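Local atomic coordinates of oxidoreductase, iron/ascorbate family (Shewanella oneidensis, PDB entry 3ON7), a protein that probably uses iron(II), oxygen and 2-oxoglutarate to form ethylene and to oxidise L-arginine. Residues R17-V29 with S222-I234. Residues are numbered along the deposited sequence; the frame is centred on the assembly and turned at random.
Sequences RFVESLRETGFGV and SDGYFPSTSHRVI
The backbones of R23 and F226 approach to 4.8 Å between CA atoms, and G26 and P227 to 5.0 Å. Here the loop before strand 231-234 passes the C-terminal end of helix 14-25. G26 leaves the helix with positive phi, and a CB there would clash with T229 OG1. That hydroxyl donates to T25 O at 2.9 Å, from above the carbonyl plane. A water links G26 O to T229 N. Further along, F27 sends its ring edge onto one face of the H231 imidazole, with CZ 3.5 Å from H231 CG and planes at 66°. H231 ND1 donates to T229 O within the ring plane, helping to set the imidazole's turn. H231, with H174 and D176, probably forms the His-Asp-His iron site, as in other double-stranded beta-helix 2-oxoglutarate oxygenases. Before the helix end, R23 CG lies over one face of the Y225 ring, 4.0 Å from its centroid. The R23 chain bends at chi3 (68°), and NE and NH2 grip the two E20 carboxylate oxygens side-on. With an alanine in place of R23, E20 would probably lose its charged mate and the Y225 face its aliphatic cover. V19 CG1 meets the F226 edge at CZ (3.7 Å).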
ATOM      1  N   ARG B  17     -36.331 -10.411 -18.826  1.00 27.94           N
ATOM      2  CA  ARG B  17     -36.346  -8.958 -19.107  1.00 28.04           C
ATOM      3  C   ARG B  17     -35.250  -8.207 -18.345  1.00 26.82           C
ATOM      4  O   ARG B  17     -34.700  -7.228 -18.850  1.00 29.00           O
ATOM      5  CB  ARG B  17     -37.717  -8.355 -18.784  1.00 29.25           C
ATOM      6  CG  ARG B  17     -38.829  -8.710 -19.795  1.00 31.55           C
ATOM      7  CD  ARG B  17     -40.191  -8.519 -19.180  1.00 32.92           C
ATOM      8  NE  ARG B  17     -40.356  -7.177 -18.630  1.00 32.47           N
ATOM      9  CZ  ARG B  17     -41.081  -6.880 -17.553  1.00 35.46           C
ATOM     10  NH1 ARG B  17     -41.737  -7.824 -16.871  1.00 34.44           N
ATOM     11  NH2 ARG B  17     -41.138  -5.621 -17.145  1.00 36.42           N
ATOM     12  N   PHE B  18     -34.931  -8.668 -17.142  1.00 24.72           N
ATOM     13  CA  PHE B  18     -33.877  -8.052 -16.333  1.00 24.41           C
ATOM     14  C   PHE B  18     -32.485  -8.191 -16.977  1.00 24.21           C
ATOM     15  O   PHE B  18     -31.728  -7.213 -17.066  1.00 23.89           O
ATOM     16  CB  PHE B  18     -33.893  -8.667 -14.929  1.00 25.16           C
ATOM     17  CG  PHE B  18     -32.783  -8.190 -14.039  1.00 25.22           C
ATOM     18  CD1 PHE B  18     -32.884  -6.991 -13.369  1.00 27.11           C
ATOM     19  CD2 PHE B  18     -31.637  -8.950 -13.875  1.00 24.20           C
ATOM     20  CE1 PHE B  18     -31.857  -6.560 -12.550  1.00 23.51           C
ATOM     21  CE2 PHE B  18     -30.614  -8.521 -13.061  1.00 24.68           C
ATOM     22  CZ  PHE B  18     -30.724  -7.327 -12.403  1.00 24.84           C
ATOM     23  N   VAL B  19     -32.155  -9.397 -17.433  1.00 25.38           N
ATOM     24  CA  VAL B  19     -30.850  -9.664 -18.060  1.00 23.78           C
ATOM     25  C   VAL B  19     -30.737  -8.882 -19.365  1.00 24.79           C
ATOM     26  O   VAL B  19     -29.690  -8.353 -19.688  1.00 22.85           O
ATOM     27  CB  VAL B  19     -30.599 -11.172 -18.262  1.00 25.25           C
ATOM     28  CG1 VAL B  19     -29.253 -11.425 -18.998  1.00 22.33           C
ATOM     29  CG2 VAL B  19     -30.600 -11.899 -16.895  1.00 20.07           C
ATOM     30  N   GLU B  20     -31.845  -8.739 -20.080  1.00 27.30           N
ATOM     31  CA  GLU B  20     -31.848  -7.940 -21.303  1.00 27.28           C
ATOM     32  C   GLU B  20     -31.658  -6.429 -21.034  1.00 25.64           C
ATOM     33  O   GLU B  20     -31.043  -5.723 -21.825  1.00 23.56           O
ATOM     34  CB  GLU B  20     -33.139  -8.200 -22.084  1.00 28.13           C
ATOM     35  CG  GLU B  20     -33.354  -7.282 -23.265  1.00 33.53           C
ATOM     36  CD  GLU B  20     -32.247  -7.365 -24.298  1.00 41.67           C
ATOM     37  OE1 GLU B  20     -31.584  -8.445 -24.412  1.00 38.94           O
ATOM     38  OE2 GLU B  20     -32.064  -6.341 -25.007  1.00 43.35           O
ATOM     39  N   SER B  21     -32.221  -5.930 -19.941  1.00 24.10           N
ATOM     40  CA  SER B  21     -31.988  -4.547 -19.559  1.00 23.38           C
ATOM     41  C   SER B  21     -30.497  -4.297 -19.261  1.00 21.88           C
ATOM     42  O   SER B  21     -29.955  -3.237 -19.568  1.00 21.21           O
ATOM     43  CB  SER B  21     -32.829  -4.202 -18.330  1.00 23.12           C
ATOM     44  OG  SER B  21     -32.527  -2.908 -17.866  1.00 21.63           O
ATOM     45  N   LEU B  22     -29.848  -5.279 -18.647  1.00 22.84           N
ATOM     46  CA  LEU B  22     -28.434  -5.160 -18.301  1.00 23.40           C
ATOM     47  C   LEU B  22     -27.583  -5.172 -19.546  1.00 24.81           C
ATOM     48  O   LEU B  22     -26.670  -4.369 -19.672  1.00 25.60           O
ATOM     49  CB  LEU B  22     -27.987  -6.288 -17.357  1.00 23.10           C
ATOM     50  CG  LEU B  22     -28.360  -6.189 -15.867  1.00 24.46           C
ATOM     51  CD1 LEU B  22     -27.998  -7.479 -15.152  1.00 16.70           C
ATOM     52  CD2 LEU B  22     -27.695  -5.002 -15.165  1.00 15.28           C
ATOM     53  N   ARG B  23     -27.877  -6.097 -20.454  1.00 25.51           N
ATOM     54  CA  ARG B  23     -27.171  -6.165 -21.734  1.00 27.93           C
ATOM     55  C   ARG B  23     -27.301  -4.853 -22.492  1.00 27.79           C
ATOM     56  O   ARG B  23     -26.325  -4.353 -23.035  1.00 27.38           O
ATOM     57  CB  ARG B  23     -27.717  -7.303 -22.615  1.00 28.14           C
ATOM     58  CG  ARG B  23     -26.911  -7.545 -23.893  1.00 33.17           C
ATOM     59  CD  ARG B  23     -27.725  -8.252 -24.980  1.00 37.94           C
ATOM     60  NE  ARG B  23     -28.786  -7.385 -25.490  1.00 43.87           N
ATOM     61  CZ  ARG B  23     -28.595  -6.352 -26.311  1.00 46.80           C
ATOM     62  NH1 ARG B  23     -27.375  -6.049 -26.757  1.00 43.94           N
ATOM     63  NH2 ARG B  23     -29.639  -5.623 -26.697  1.00 46.64           N
ATOM     64  N   GLU B  24     -28.509  -4.306 -22.540  1.00 28.43           N
ATOM     65  CA  GLU B  24     -28.757  -3.100 -23.335  1.00 30.34           C
ATOM     66  C   GLU B  24     -28.166  -1.832 -22.692  1.00 28.40           C
ATOM     67  O   GLU B  24     -27.573  -1.013 -23.394  1.00 30.13           O
ATOM     68  CB  GLU B  24     -30.262  -2.934 -23.603  1.00 31.17           C
ATOM     69  CG  GLU B  24     -30.631  -1.754 -24.502  1.00 42.22           C
ATOM     70  CD  GLU B  24     -29.932  -1.797 -25.865  1.00 56.99           C
ATOM     71  OE1 GLU B  24     -30.144  -2.787 -26.609  1.00 60.84           O
ATOM     72  OE2 GLU B  24     -29.178  -0.840 -26.192  1.00 63.02           O
ATOM     73  N   THR B  25     -28.324  -1.670 -21.373  1.00 25.45           N
ATOM     74  CA  THR B  25     -27.988  -0.407 -20.702  1.00 22.78           C
ATOM     75  C   THR B  25     -26.913  -0.515 -19.625  1.00 23.12           C
ATOM     76  O   THR B  25     -26.472   0.505 -19.114  1.00 24.99           O
ATOM     77  CB  THR B  25     -29.217   0.202 -19.980  1.00 23.12           C
ATOM     78  OG1 THR B  25     -29.508  -0.574 -18.803  1.00 22.68           O
ATOM     79  CG2 THR B  25     -30.424   0.258 -20.888  1.00 20.33           C
ATOM     80  N   GLY B  26     -26.531  -1.729 -19.231  1.00 22.53           N
ATOM     81  CA  GLY B  26     -25.603  -1.911 -18.106  1.00 21.50           C
ATOM     82  C   GLY B  26     -26.264  -1.905 -16.738  1.00 21.89           C
ATOM     83  O   GLY B  26     -25.601  -2.162 -15.742  1.00 21.77           O
ATOM     84  N   PHE B  27     -27.572  -1.642 -16.703  1.00 21.85           N
ATOM     85  CA  PHE B  27     -28.336  -1.475 -15.469  1.00 22.47           C
ATOM     86  C   PHE B  27     -29.664  -2.224 -15.536  1.00 22.58           C
ATOM     87  O   PHE B  27     -30.232  -2.423 -16.613  1.00 22.96           O
ATOM     88  CB  PHE B  27     -28.649   0.006 -15.216  1.00 20.98           C
ATOM     89  CG  PHE B  27     -27.581   0.727 -14.443  1.00 25.40           C
ATOM     90  CD1 PHE B  27     -26.327   0.964 -15.011  1.00 19.54           C
ATOM     91  CD2 PHE B  27     -27.828   1.181 -13.149  1.00 17.42           C
ATOM     92  CE1 PHE B  27     -25.356   1.613 -14.308  1.00 19.55           C
ATOM     93  CE2 PHE B  27     -26.858   1.837 -12.444  1.00 21.16           C
ATOM     94  CZ  PHE B  27     -25.620   2.058 -13.018  1.00 22.03           C
ATOM     95  N   GLY B  28     -30.156  -2.599 -14.360  1.00 21.56           N
ATOM     96  CA  GLY B  28     -31.455  -3.231 -14.214  1.00 21.52           C
ATOM     97  C   GLY B  28     -32.099  -2.726 -12.951  1.00 21.32           C
ATOM     98  O   GLY B  28     -31.426  -2.534 -11.954  1.00 21.30           O
ATOM     99  N   VAL B  29     -33.406  -2.495 -12.991  1.00 22.58           N
ATOM    100  CA  VAL B  29     -34.132  -1.964 -11.846  1.00 21.94           C
ATOM    101  C   VAL B  29     -35.175  -3.008 -11.419  1.00 21.96           C
ATOM    102  O   VAL B  29     -35.968  -3.428 -12.236  1.00 22.46           O
ATOM    103  CB  VAL B  29     -34.817  -0.647 -12.240  1.00 23.65           C
ATOM    104  CG1 VAL B  29     -35.609  -0.078 -11.084  1.00 24.37           C
ATOM    105  CG2 VAL B  29     -33.796   0.352 -12.749  1.00 18.05           C
ATOM    106  N   SER B 222     -17.288 -11.191 -19.868  1.00 26.40           N
ATOM    107  CA  SER B 222     -18.285 -11.473 -20.892  1.00 26.89           C
ATOM    108  C   SER B 222     -17.906 -10.865 -22.231  1.00 27.76           C
ATOM    109  O   SER B 222     -18.754 -10.754 -23.118  1.00 28.23           O
ATOM    110  CB  SER B 222     -19.630 -10.893 -20.463  1.00 27.19           C
ATOM    111  OG  SER B 222     -19.559  -9.480 -20.445  1.00 23.55           O
ATOM    112  N   ASP B 223     -16.638 -10.486 -22.381  1.00 28.46           N
ATOM    113  CA  ASP B 223     -16.132  -9.901 -23.616  1.00 30.11           C
ATOM    114  C   ASP B 223     -17.024  -8.785 -24.156  1.00 28.60           C
ATOM    115  O   ASP B 223     -17.349  -8.764 -25.338  1.00 28.90           O
ATOM    116  CB  ASP B 223     -15.940 -10.985 -24.691  1.00 33.14           C
ATOM    117  CG  ASP B 223     -15.071 -10.508 -25.858  1.00 39.24           C
ATOM    118  OD1 ASP B 223     -14.062  -9.802 -25.603  1.00 44.95           O
ATOM    119  OD2 ASP B 223     -15.397 -10.840 -27.020  1.00 44.27           O
ATOM    120  N   GLY B 224     -17.430  -7.860 -23.292  1.00 26.52           N
ATOM    121  CA  GLY B 224     -18.195  -6.690 -23.742  1.00 26.12           C
ATOM    122  C   GLY B 224     -19.673  -6.923 -23.974  1.00 24.38           C
ATOM    123  O   GLY B 224     -20.398  -5.984 -24.255  1.00 25.81           O
ATOM    124  N   TYR B 225     -20.137  -8.164 -23.849  1.00 24.73           N
ATOM    125  CA  TYR B 225     -21.556  -8.472 -24.044  1.00 23.86           C
ATOM    126  C   TYR B 225     -22.419  -7.764 -23.009  1.00 23.49           C
ATOM    127  O   TYR B 225     -23.485  -7.264 -23.349  1.00 22.67           O
ATOM    128  CB  TYR B 225     -21.827  -9.970 -23.996  1.00 24.22           C
ATOM    129  CG  TYR B 225     -23.263 -10.342 -24.332  1.00 21.82           C
ATOM    130  CD1 TYR B 225     -23.700 -10.420 -25.657  1.00 30.91           C
ATOM    131  CD2 TYR B 225     -24.182 -10.621 -23.328  1.00 28.11           C
ATOM    132  CE1 TYR B 225     -25.026 -10.774 -25.973  1.00 28.57           C
ATOM    133  CE2 TYR B 225     -25.507 -10.961 -23.628  1.00 30.16           C
ATOM    134  CZ  TYR B 225     -25.919 -11.034 -24.950  1.00 28.44           C
ATOM    135  OH  TYR B 225     -27.217 -11.370 -25.233  1.00 29.46           O
ATOM    136  N   PHE B 226     -21.953  -7.728 -21.758  1.00 23.31           N
ATOM    137  CA  PHE B 226     -22.590  -6.929 -20.719  1.00 24.08           C
ATOM    138  C   PHE B 226     -21.751  -5.688 -20.471  1.00 23.45           C
ATOM    139  O   PHE B 226     -20.630  -5.796 -20.007  1.00 23.19           O
ATOM    140  CB  PHE B 226     -22.745  -7.738 -19.427  1.00 23.70           C
ATOM    141  CG  PHE B 226     -23.755  -8.844 -19.535  1.00 24.14           C
ATOM    142  CD1 PHE B 226     -25.103  -8.553 -19.711  1.00 27.31           C
ATOM    143  CD2 PHE B 226     -23.368 -10.168 -19.485  1.00 25.00           C
ATOM    144  CE1 PHE B 226     -26.043  -9.565 -19.824  1.00 27.30           C
ATOM    145  CE2 PHE B 226     -24.306 -11.192 -19.605  1.00 26.46           C
ATOM    146  CZ  PHE B 226     -25.644 -10.888 -19.767  1.00 27.89           C
ATOM    147  N   PRO B 227     -22.286  -4.499 -20.785  1.00 22.32           N
ATOM    148  CA  PRO B 227     -21.468  -3.299 -20.633  1.00 22.37           C
ATOM    149  C   PRO B 227     -21.404  -2.774 -19.194  1.00 21.30           C
ATOM    150  O   PRO B 227     -22.421  -2.798 -18.491  1.00 21.44           O
ATOM    151  CB  PRO B 227     -22.154  -2.299 -21.557  1.00 23.59           C
ATOM    152  CG  PRO B 227     -23.612  -2.723 -21.526  1.00 24.90           C
ATOM    153  CD  PRO B 227     -23.548  -4.222 -21.482  1.00 23.70           C
ATOM    154  N   SER B 228     -20.218  -2.322 -18.777  1.00 19.90           N
ATOM    155  CA  SER B 228     -20.056  -1.536 -17.554  1.00 22.06           C
ATOM    156  C   SER B 228     -20.255  -0.084 -17.914  1.00 22.94           C
ATOM    157  O   SER B 228     -19.440   0.496 -18.615  1.00 22.65           O
ATOM    158  CB  SER B 228     -18.665  -1.707 -16.961  1.00 22.16           C
ATOM    159  OG  SER B 228     -18.493  -0.856 -15.829  1.00 24.45           O
ATOM    160  N   THR B 229     -21.346   0.490 -17.431  1.00 23.90           N
ATOM    161  CA  THR B 229     -21.853   1.776 -17.928  1.00 25.33           C
ATOM    162  C   THR B 229     -21.617   2.920 -16.909  1.00 23.49           C
ATOM    163  O   THR B 229     -21.632   2.728 -15.676  1.00 20.89           O
ATOM    164  CB  THR B 229     -23.377   1.665 -18.278  1.00 25.68           C
ATOM    165  OG1 THR B 229     -23.580   0.597 -19.203  1.00 32.31           O
ATOM    166  CG2 THR B 229     -23.905   2.934 -18.909  1.00 31.99           C
ATOM    167  N   SER B 230     -21.375   4.099 -17.468  1.00 22.24           N
ATOM    168  CA  SER B 230     -21.088   5.290 -16.715  1.00 22.22           C
ATOM    169  C   SER B 230     -22.374   5.788 -16.073  1.00 22.81           C
ATOM    170  O   SER B 230     -23.394   5.988 -16.770  1.00 21.96           O
ATOM    171  CB  SER B 230     -20.522   6.360 -17.661  1.00 23.20           C
ATOM    172  OG  SER B 230     -20.224   7.566 -16.983  1.00 25.27           O
ATOM    173  N   HIS B 231     -22.310   6.007 -14.761  1.00 19.27           N
ATOM    174  CA  HIS B 231     -23.433   6.535 -14.006  1.00 20.55           C
ATOM    175  C   HIS B 231     -23.002   7.652 -13.053  1.00 21.03           C
ATOM    176  O   HIS B 231     -21.833   7.698 -12.638  1.00 18.84           O
ATOM    177  CB  HIS B 231     -24.130   5.421 -13.233  1.00 18.54           C
ATOM    178  CG  HIS B 231     -23.217   4.582 -12.405  1.00 21.10           C
ATOM    179  ND1 HIS B 231     -22.351   3.656 -12.948  1.00 19.33           N
ATOM    180  CD2 HIS B 231     -23.060   4.503 -11.065  1.00 23.89           C
ATOM    181  CE1 HIS B 231     -21.690   3.059 -11.973  1.00 24.38           C
ATOM    182  NE2 HIS B 231     -22.099   3.560 -10.822  1.00 22.46           N
ATOM    183  N   ARG B 232     -23.959   8.528 -12.714  1.00 21.03           N
ATOM    184  CA  ARG B 232     -23.742   9.657 -11.795  1.00 21.63           C
ATOM    185  C   ARG B 232     -24.975   9.945 -10.946  1.00 20.72           C
ATOM    186  O   ARG B 232     -26.045   9.384 -11.185  1.00 22.10           O
ATOM    187  CB  ARG B 232     -23.385  10.923 -12.591  1.00 22.05           C
ATOM    188  CG  ARG B 232     -24.534  11.465 -13.425  1.00 21.99           C
ATOM    189  CD  ARG B 232     -24.168  12.676 -14.218  1.00 22.91           C
ATOM    190  NE  ARG B 232     -25.326  13.238 -14.903  1.00 22.43           N
ATOM    191  CZ  ARG B 232     -25.339  14.414 -15.528  1.00 28.20           C
ATOM    192  NH1 ARG B 232     -24.243  15.171 -15.576  1.00 30.82           N
ATOM    193  NH2 ARG B 232     -26.457  14.849 -16.096  1.00 29.78           N
ATOM    194  N   VAL B 233     -24.833  10.822  -9.955  1.00 19.42           N
ATOM    195  CA  VAL B 233     -25.992  11.303  -9.208  1.00 19.43           C
ATOM    196  C   VAL B 233     -26.028  12.824  -9.302  1.00 20.52           C
ATOM    197  O   VAL B 233     -25.093  13.497  -8.862  1.00 18.94           O
ATOM    198  CB  VAL B 233     -25.991  10.837  -7.714  1.00 18.58           C
ATOM    199  CG1 VAL B 233     -27.214  11.390  -6.966  1.00 12.62           C
ATOM    200  CG2 VAL B 233     -25.952   9.328  -7.627  1.00 14.89           C
ATOM    201  N   ILE B 234     -27.098  13.371  -9.888  1.00 22.33           N
ATOM    202  CA  ILE B 234     -27.275  14.833  -9.928  1.00 23.19           C
ATOM    203  C   ILE B 234     -28.205  15.254  -8.789  1.00 23.18           C
ATOM    204  O   ILE B 234     -28.859  14.407  -8.194  1.00 23.04           O
ATOM    205  CB  ILE B 234     -27.785  15.353 -11.306  1.00 22.66           C
ATOM    206  CG1 ILE B 234     -29.190  14.833 -11.654  1.00 27.40           C
ATOM    207  CG2 ILE B 234     -26.813  14.991 -12.387  1.00 23.51           C
ATOM    208  CD1 ILE B 234     -29.867  15.591 -12.812  1.00 28.01           C
TER
HETATM  209  O   HOH W   1     -24.262  -6.795 -25.885  1.00 33.62           O
HETATM  210  O   HOH W   2     -23.346  -0.791 -15.467  1.00 20.05           O